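Local coordinates for diphosphomevalonate decarboxylase, putative (Trypanosoma brucei, PDB 2HKE), which probably catalyses the ATP-dependent decarboxylation of (R)-5-diphosphomevalonate to isopentenyl diphosphate in the mevalonate pathway, at residues A[14-19]-A[37-42]; A[28-33]-A[156-161]. The protein carries 1 engineered substitution. One frame throughout, in Å; residues are numbered along the deposited sequence.

Contact 1: A[14-19]-A[37-42]; sequences IAFIKY and FSITLS. With SO4 (sulfate ion), chain E; SO4 (sulfate ion), chain C.
F16 holds CG between its backbone N and carbonyl carbon (chi1 52°), while F37 has CG roughly anti to its backbone N (chi1 -151°); together these torsions lay the two benzyl groups side by side, pointing the same way. The F16 tip rests over one face of the F37 ring, with CZ 3.3 Å from F37 CG. The planes meet at 37°, an oblique aromatic pairing. The opposite strand's backbone also joins in, F37 O sitting over a face of the F16 ring, toward its rim. F37 O accepts two N-H groups, from F16 N at 2.8 Å by a bent bond and from I17 N at 3.2 Å by a nearly straight one. In return, I17 O takes the N-H of F37, N to O 3.1 Å. I17 then lays CB against F37 CB at 3.8 Å, and its CD1 meets the edge of the F37 ring.

Farther along, I14 and I39 form a regular antiparallel hydrogen-bonded pair, with I14 N to I39 O at 2.9 Å. Between that pair and the bulge, A15 faces S38 as a non-hydrogen-bonded pair with CA atoms just 3.8 Å apart, a closeness their small side chains suit. The large apolar groups F16, I17, F37 and I39 suit the face on which helices 213-234 and 237-256 pack. Past the bend, K18 folds back to bond A15 O through NZ (2.8 Å) and makes a salt bridge with D293. Two residues, F16 and I17, opposite one, F37, make a classic beta bulge, which turns the chain out of the mixed sheet in the S5-like N-terminal domain of this GHMP-superfamily enzyme.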
ATOM      1  N   ILE A  14      -1.546   2.949  -0.102  1.00 15.17           N
ATOM      2  CA  ILE A  14      -0.540   3.549  -0.981  1.00 17.31           C
ATOM      3  C   ILE A  14       0.144   4.700  -0.282  1.00 17.06           C
ATOM      4  O   ILE A  14      -0.491   5.687   0.042  1.00 17.86           O
ATOM      5  CB  ILE A  14      -1.101   3.956  -2.379  1.00 16.62           C
ATOM      6  CG1 ILE A  14       0.013   4.554  -3.274  1.00 17.38           C
ATOM      7  CG2 ILE A  14      -2.289   4.951  -2.255  1.00 17.17           C
ATOM      8  CD1 ILE A  14       1.117   3.499  -3.608  1.00 16.87           C
ATOM      9  N   ALA A  15       1.467   4.576  -0.082  1.00 18.56           N
ATOM     10  CA  ALA A  15       2.246   5.652   0.502  1.00 18.66           C
ATOM     11  C   ALA A  15       2.433   6.781  -0.498  1.00 18.86           C
ATOM     12  O   ALA A  15       2.881   6.527  -1.625  1.00 20.70           O
ATOM     13  CB  ALA A  15       3.612   5.195   0.923  1.00 19.34           C
ATOM     14  N   PHE A  16       2.102   8.003  -0.096  1.00 17.62           N
ATOM     15  CA  PHE A  16       2.493   9.183  -0.908  1.00 18.92           C
ATOM     16  C   PHE A  16       3.766   9.846  -0.380  1.00 18.91           C
ATOM     17  O   PHE A  16       4.424  10.558  -1.145  1.00 22.05           O
ATOM     18  CB  PHE A  16       1.344  10.153  -1.075  1.00 18.77           C
ATOM     19  CG  PHE A  16       0.712  10.546   0.202  1.00 20.17           C
ATOM     20  CD1 PHE A  16       1.202  11.615   0.887  1.00 19.22           C
ATOM     21  CD2 PHE A  16      -0.362   9.848   0.731  1.00 17.61           C
ATOM     22  CE1 PHE A  16       0.679  12.001   2.096  1.00 20.71           C
ATOM     23  CE2 PHE A  16      -0.891  10.241   1.980  1.00 18.69           C
ATOM     24  CZ  PHE A  16      -0.377  11.326   2.625  1.00 20.31           C
ATOM     25  N   ILE A  17       4.073   9.660   0.919  1.00 18.41           N
ATOM     26  CA  ILE A  17       5.356   9.961   1.500  1.00 18.29           C
ATOM     27  C   ILE A  17       5.977   8.617   1.811  1.00 17.80           C
ATOM     28  O   ILE A  17       5.448   7.801   2.583  1.00 17.43           O
ATOM     29  CB  ILE A  17       5.314  10.941   2.694  1.00 18.67           C
ATOM     30  CG1 ILE A  17       4.861  12.327   2.166  1.00 19.70           C
ATOM     31  CG2 ILE A  17       6.744  11.001   3.370  1.00 16.73           C
ATOM     32  CD1 ILE A  17       4.503  13.272   3.279  1.00 22.24           C
ATOM     33  N   LYS A  18       7.050   8.339   1.106  1.00 18.11           N
ATOM     34  CA  LYS A  18       7.568   6.981   1.030  1.00 19.04           C
ATOM     35  C   LYS A  18       8.353   6.400   2.207  1.00 19.26           C
ATOM     36  O   LYS A  18       9.207   7.059   2.782  1.00 19.03           O
ATOM     37  CB  LYS A  18       8.428   6.877  -0.210  1.00 19.79           C
ATOM     38  CG  LYS A  18       7.729   7.337  -1.511  1.00 19.15           C
ATOM     39  CD  LYS A  18       6.575   6.409  -1.831  1.00 16.97           C
ATOM     40  CE  LYS A  18       5.955   6.692  -3.195  1.00 20.13           C
ATOM     41  NZ  LYS A  18       4.804   5.735  -3.521  1.00 18.79           N
ATOM     42  N   TYR A  19       8.090   5.123   2.481  1.00 18.54           N
ATOM     43  CA  TYR A  19       8.928   4.299   3.321  1.00 19.04           C
ATOM     44  C   TYR A  19      10.023   3.692   2.411  1.00 18.91           C
ATOM     45  O   TYR A  19       9.722   2.974   1.496  1.00 18.33           O
ATOM     46  CB  TYR A  19       8.077   3.199   3.941  1.00 18.64           C
ATOM     47  CG  TYR A  19       8.790   1.966   4.491  1.00 18.53           C
ATOM     48  CD1 TYR A  19       9.893   2.092   5.330  1.00 17.94           C
ATOM     49  CD2 TYR A  19       8.312   0.680   4.217  1.00 20.64           C
ATOM     50  CE1 TYR A  19      10.530   0.969   5.832  1.00 19.81           C
ATOM     51  CE2 TYR A  19       8.914  -0.444   4.741  1.00 17.75           C
ATOM     52  CZ  TYR A  19      10.026  -0.306   5.513  1.00 18.84           C
ATOM     53  OH  TYR A  19      10.604  -1.415   6.042  1.00 19.39           O
ATOM     54  N   PHE A  37       3.484   8.108   4.941  1.00 16.00           N
ATOM     55  CA  PHE A  37       2.147   8.649   5.026  1.00 16.72           C
ATOM     56  C   PHE A  37       1.417   8.027   3.847  1.00 17.11           C
ATOM     57  O   PHE A  37       1.909   8.112   2.712  1.00 16.93           O
ATOM     58  CB  PHE A  37       2.253  10.184   4.867  1.00 16.58           C
ATOM     59  CG  PHE A  37       1.159  10.997   5.569  1.00 17.76           C
ATOM     60  CD1 PHE A  37      -0.087  10.480   5.902  1.00 17.53           C
ATOM     61  CD2 PHE A  37       1.392  12.344   5.762  1.00 18.60           C
ATOM     62  CE1 PHE A  37      -1.047  11.304   6.521  1.00 19.98           C
ATOM     63  CE2 PHE A  37       0.462  13.178   6.376  1.00 20.26           C
ATOM     64  CZ  PHE A  37      -0.785  12.646   6.735  1.00 18.36           C
ATOM     65  N   SER A  38       0.249   7.407   4.105  1.00 16.70           N
ATOM     66  CA  SER A  38      -0.429   6.660   3.059  1.00 15.97           C
ATOM     67  C   SER A  38      -1.925   6.897   3.109  1.00 16.60           C
ATOM     68  O   SER A  38      -2.468   7.421   4.106  1.00 16.98           O
ATOM     69  CB  SER A  38      -0.169   5.169   3.197  1.00 16.25           C
ATOM     70  OG  SER A  38      -0.554   4.723   4.497  1.00 18.13           O
ATOM     71  N   ILE A  39      -2.560   6.558   2.004  1.00 16.32           N
ATOM     72  CA  ILE A  39      -4.006   6.478   1.921  1.00 17.92           C
ATOM     73  C   ILE A  39      -4.384   5.014   1.938  1.00 17.79           C
ATOM     74  O   ILE A  39      -3.906   4.199   1.138  1.00 19.37           O
ATOM     75  CB  ILE A  39      -4.542   7.136   0.625  1.00 17.77           C
ATOM     76  CG1 ILE A  39      -4.219   8.621   0.588  1.00 18.51           C
ATOM     77  CG2 ILE A  39      -6.092   6.950   0.461  1.00 18.39           C
ATOM     78  CD1 ILE A  39      -4.743   9.309  -0.625  1.00 19.23           C
ATOM     79  N   THR A  40      -5.327   4.668   2.805  1.00 18.29           N
ATOM     80  CA  THR A  40      -5.847   3.343   2.826  1.00 18.18           C
ATOM     81  C   THR A  40      -6.912   3.168   1.720  1.00 17.73           C
ATOM     82  O   THR A  40      -7.763   4.018   1.570  1.00 19.47           O
ATOM     83  CB  THR A  40      -6.496   3.112   4.192  1.00 19.31           C
ATOM     84  OG1 THR A  40      -5.530   3.385   5.207  1.00 19.52           O
ATOM     85  CG2 THR A  40      -7.013   1.691   4.282  1.00 18.00           C
ATOM     86  N   LEU A  41      -6.832   2.097   0.962  1.00 17.83           N
ATOM     87  CA  LEU A  41      -7.751   1.857  -0.134  1.00 19.90           C
ATOM     88  C   LEU A  41      -8.954   1.045   0.399  1.00 19.92           C
ATOM     89  O   LEU A  41      -8.905   0.497   1.506  1.00 20.08           O
ATOM     90  CB  LEU A  41      -7.070   1.082  -1.241  1.00 20.35           C
ATOM     91  CG  LEU A  41      -5.993   1.831  -2.029  1.00 24.30           C
ATOM     92  CD1 LEU A  41      -6.067   1.119  -3.451  1.00 27.08           C
ATOM     93  CD2 LEU A  41      -6.250   3.291  -2.101  1.00 31.01           C
ATOM     94  N   SER A  42     -10.010   0.987  -0.405  1.00 21.76           N
ATOM     95  CA  SER A  42     -11.119   0.073  -0.173  1.00 23.35           C
ATOM     96  C   SER A  42     -10.696  -1.381  -0.222  1.00 24.63           C
ATOM     97  O   SER A  42      -9.821  -1.750  -0.991  1.00 23.89           O
ATOM     98  CB  SER A  42     -12.230   0.297  -1.213  1.00 24.87           C
ATOM     99  OG  SER A  42     -13.324  -0.561  -0.940  1.00 25.31           O
TER
HETATM  100  S   SO4 E 383     -14.118  -0.307   2.503  1.00 35.58           S
HETATM  101  O1  SO4 E 383     -13.074  -1.314   2.695  1.00 32.32           O
HETATM  102  O2  SO4 E 383     -14.737  -0.566   1.197  1.00 37.28           O
HETATM  103  O3  SO4 E 383     -15.144  -0.553   3.532  1.00 38.42           O
HETATM  104  O4  SO4 E 383     -13.730   1.111   2.449  1.00 35.23           O
HETATM  105  S   SO4 C 381       9.581  -4.578   4.668  1.00 23.93           S
HETATM  106  O1  SO4 C 381      10.977  -4.966   4.666  1.00 24.28           O
HETATM  107  O2  SO4 C 381       9.277  -3.837   3.466  1.00 24.08           O
HETATM  108  O3  SO4 C 381       8.730  -5.761   4.705  1.00 22.99           O
HETATM  109  O4  SO4 C 381       9.311  -3.712   5.818  1.00 23.69           O

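Contact 2: A[28-33]-A[156-161]; sequences TLILPT and VIWNKG
P32 and K160 are the nearest CA pair, 5.7 Å apart, where the irregular segment 28-33 passes segment 156-161 without a hydrogen bond between them. The indole of W158 and the aliphatic part of K160 carry the contact on one side, P32 on the other. W158 has CG anti to its backbone N (chi1 180°), which extends the ring from the strand toward the loop, where it meets P32 tip to tip. P32 CG lies over one face of the six-membered ring of W158, 3.9 Å from its centroid and 21° off the normal, a CH-pi contact; P32 CD comes to 3.6 Å from W158 CZ2. Proline is apt here because its compact, rigid ring offers C-H groups to the pi face at little entropic cost.

I30 approaches from another direction. Its carbonyl O lies in the indole plane at the edge, 3.5 Å from W158 CZ2, where the slightly positive rim of C-H groups can face an oxygen. The backbone of I30 has a positive phi of 65°, unusual for a beta-branched residue. I30 CG2 adds an apolar touch to W158 CH2 at 4.0 Å. K160 contributes its methylenes: CB packs on P32 CG at 3.9 Å, and CD lies 3.6 Å from T33 O, while the end of the side chain leads away from segment 28-33.

R23 ties the segments together through NH1, which bonds both P32 O and K160 O, and D35 accepts from K160 N. C148 and C169 also border the indole. The strand itself runs between strands 36-40 and 170-175, while helix 213-234 touches both segments, through I217 at T33 and M225 at I157.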
ATOM      1  N   THR A  28      15.232  -6.066  12.172  1.00 22.47           N
ATOM      2  CA  THR A  28      14.397  -7.144  12.686  1.00 21.71           C
ATOM      3  C   THR A  28      13.099  -6.598  13.196  1.00 21.60           C
ATOM      4  O   THR A  28      12.025  -7.159  12.874  1.00 21.76           O
ATOM      5  CB  THR A  28      15.111  -7.911  13.798  1.00 22.30           C
ATOM      6  OG1 THR A  28      16.312  -8.457  13.264  1.00 24.16           O
ATOM      7  CG2 THR A  28      14.252  -9.016  14.344  1.00 22.74           C
ATOM      8  N   LEU A  29      13.199  -5.540  14.002  1.00 19.95           N
ATOM      9  CA  LEU A  29      12.003  -4.833  14.515  1.00 20.54           C
ATOM     10  C   LEU A  29      11.227  -4.044  13.470  1.00 19.90           C
ATOM     11  O   LEU A  29      10.058  -3.737  13.733  1.00 19.62           O
ATOM     12  CB  LEU A  29      12.333  -3.920  15.697  1.00 19.69           C
ATOM     13  CG  LEU A  29      12.801  -4.682  16.952  1.00 24.23           C
ATOM     14  CD1 LEU A  29      13.273  -3.682  17.961  1.00 24.89           C
ATOM     15  CD2 LEU A  29      11.675  -5.533  17.544  1.00 27.33           C
ATOM     16  N   ILE A  30      11.821  -3.772  12.298  1.00 18.77           N
ATOM     17  CA  ILE A  30      11.158  -3.004  11.212  1.00 19.47           C
ATOM     18  C   ILE A  30      10.913  -1.556  11.717  1.00 19.69           C
ATOM     19  O   ILE A  30       9.777  -1.081  11.889  1.00 19.63           O
ATOM     20  CB  ILE A  30       9.872  -3.704  10.679  1.00 19.17           C
ATOM     21  CG1 ILE A  30      10.056  -5.245  10.542  1.00 20.46           C
ATOM     22  CG2 ILE A  30       9.412  -3.037   9.357  1.00 18.81           C
ATOM     23  CD1 ILE A  30      11.210  -5.658   9.634  1.00 22.37           C
ATOM     24  N   LEU A  31      12.018  -0.843  11.902  1.00 19.05           N
ATOM     25  CA  LEU A  31      12.020   0.540  12.367  1.00 18.48           C
ATOM     26  C   LEU A  31      12.596   1.395  11.235  1.00 18.56           C
ATOM     27  O   LEU A  31      13.710   1.127  10.756  1.00 18.35           O
ATOM     28  CB  LEU A  31      12.864   0.720  13.655  1.00 18.00           C
ATOM     29  CG  LEU A  31      12.661  -0.346  14.706  1.00 19.40           C
ATOM     30  CD1 LEU A  31      13.585  -0.061  15.886  1.00 24.08           C
ATOM     31  CD2 LEU A  31      11.220  -0.343  15.144  1.00 18.40           C
ATOM     32  N   PRO A  32      11.807   2.345  10.731  1.00 18.20           N
ATOM     33  CA  PRO A  32      12.192   3.007   9.505  1.00 18.32           C
ATOM     34  C   PRO A  32      13.111   4.210   9.750  1.00 19.14           C
ATOM     35  O   PRO A  32      13.171   4.711  10.882  1.00 19.23           O
ATOM     36  CB  PRO A  32      10.876   3.427   8.941  1.00 19.22           C
ATOM     37  CG  PRO A  32      10.054   3.772  10.132  1.00 18.86           C
ATOM     38  CD  PRO A  32      10.502   2.803  11.202  1.00 18.12           C
ATOM     39  N   THR A  33      13.812   4.653   8.704  1.00 17.93           N
ATOM     40  CA  THR A  33      14.610   5.891   8.794  1.00 19.21           C
ATOM     41  C   THR A  33      13.779   7.165   8.853  1.00 19.55           C
ATOM     42  O   THR A  33      14.270   8.210   9.284  1.00 18.48           O
ATOM     43  CB  THR A  33      15.571   6.010   7.597  1.00 19.21           C
ATOM     44  OG1 THR A  33      14.847   5.828   6.359  1.00 19.95           O
ATOM     45  CG2 THR A  33      16.611   4.966   7.652  1.00 20.33           C
ATOM     46  N   VAL A 156      -3.052   7.855   6.871  1.00 17.30           N
ATOM     47  CA  VAL A 156      -2.373   7.209   7.986  1.00 16.61           C
ATOM     48  C   VAL A 156      -0.885   7.541   7.947  1.00 17.96           C
ATOM     49  O   VAL A 156      -0.249   7.395   6.893  1.00 17.80           O
ATOM     50  CB  VAL A 156      -2.588   5.671   7.897  1.00 17.12           C
ATOM     51  CG1 VAL A 156      -1.872   4.919   8.999  1.00 16.74           C
ATOM     52  CG2 VAL A 156      -4.116   5.369   7.886  1.00 18.96           C
ATOM     53  N   ILE A 157      -0.375   7.973   9.089  1.00 17.83           N
ATOM     54  CA  ILE A 157       1.057   8.197   9.288  1.00 17.95           C
ATOM     55  C   ILE A 157       1.711   7.020   9.995  1.00 18.33           C
ATOM     56  O   ILE A 157       1.276   6.607  11.047  1.00 18.45           O
ATOM     57  CB  ILE A 157       1.289   9.445  10.115  1.00 17.96           C
ATOM     58  CG1 ILE A 157       0.790  10.687   9.364  1.00 17.05           C
ATOM     59  CG2 ILE A 157       2.802   9.603  10.455  1.00 19.70           C
ATOM     60  CD1 ILE A 157       0.701  11.953  10.302  1.00 18.72           C
ATOM     61  N   TRP A 158       2.811   6.509   9.445  1.00 17.42           N
ATOM     62  CA  TRP A 158       3.642   5.607  10.193  1.00 17.81           C
ATOM     63  C   TRP A 158       4.682   6.495  10.862  1.00 19.46           C
ATOM     64  O   TRP A 158       5.548   7.088  10.169  1.00 19.04           O
ATOM     65  CB  TRP A 158       4.334   4.599   9.226  1.00 18.28           C
ATOM     66  CG  TRP A 158       5.220   3.617   9.888  1.00 17.51           C
ATOM     67  CD1 TRP A 158       5.428   3.466  11.236  1.00 18.84           C
ATOM     68  CD2 TRP A 158       6.077   2.666   9.244  1.00 17.97           C
ATOM     69  NE1 TRP A 158       6.349   2.467  11.465  1.00 18.96           N
ATOM     70  CE2 TRP A 158       6.754   1.955  10.265  1.00 18.27           C
ATOM     71  CE3 TRP A 158       6.309   2.321   7.914  1.00 18.85           C
ATOM     72  CZ2 TRP A 158       7.671   0.949   9.994  1.00 17.99           C
ATOM     73  CZ3 TRP A 158       7.256   1.303   7.651  1.00 19.63           C
ATOM     74  CH2 TRP A 158       7.891   0.631   8.706  1.00 19.00           C
ATOM     75  N   ASN A 159       4.544   6.652  12.175  1.00 20.48           N
ATOM     76  CA  ASN A 159       5.477   7.382  12.999  1.00 21.28           C
ATOM     77  C   ASN A 159       6.739   6.546  13.216  1.00 21.68           C
ATOM     78  O   ASN A 159       6.672   5.439  13.716  1.00 20.27           O
ATOM     79  CB  ASN A 159       4.823   7.762  14.349  1.00 22.25           C
ATOM     80  CG  ASN A 159       3.552   8.499  14.167  1.00 22.12           C
ATOM     81  OD1 ASN A 159       3.559   9.688  13.855  1.00 23.15           O
ATOM     82  ND2 ASN A 159       2.448   7.776  14.213  1.00 23.84           N
ATOM     83  N   LYS A 160       7.906   7.079  12.843  1.00 22.64           N
ATOM     84  CA  LYS A 160       9.156   6.318  12.956  1.00 23.08           C
ATOM     85  C   LYS A 160       9.563   5.956  14.368  1.00 22.65           C
ATOM     86  O   LYS A 160      10.165   4.911  14.587  1.00 21.73           O
ATOM     87  CB  LYS A 160      10.327   7.016  12.251  1.00 24.82           C
ATOM     88  CG  LYS A 160      10.743   8.305  12.799  1.00 25.43           C
ATOM     89  CD  LYS A 160      11.983   8.761  12.003  1.00 26.44           C
ATOM     90  CE  LYS A 160      12.149  10.223  12.163  1.00 32.17           C
ATOM     91  NZ  LYS A 160      12.332  10.558  13.586  1.00 36.35           N
ATOM     92  N   GLY A 161       9.177   6.789  15.324  1.00 23.68           N
ATOM     93  CA  GLY A 161       9.564   6.564  16.715  1.00 24.37           C
ATOM     94  C   GLY A 161      11.038   6.862  16.937  1.00 26.52           C
ATOM     95  O   GLY A 161      11.833   7.103  15.983  1.00 25.30           O
TER

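In the fold
Contacts 1 and 2 are centred 14 Å apart and meet through neighbouring strands 36-40 and 155-159 of one sheet. S38 N lies 2.8 Å from V156 O, a probable hydrogen bond, and F37 CE1 packs 3.4 Å from I157 CG1. A second link is aromatic: Y19, just past the bulge of contact 1, meets W158 of contact 2 edge-to-face, with Y19 CG 3.6 Å from W158 CZ3. Y19 OH also bonds a sulfate, probably from the crystallisation liquor, that K22, R77, S144, G145 and T200 help to hold, and the I30 side chain comes within about 4 Å of a bound sulfate. Such an anion pocket is consistent with a site for substrate phosphate groups.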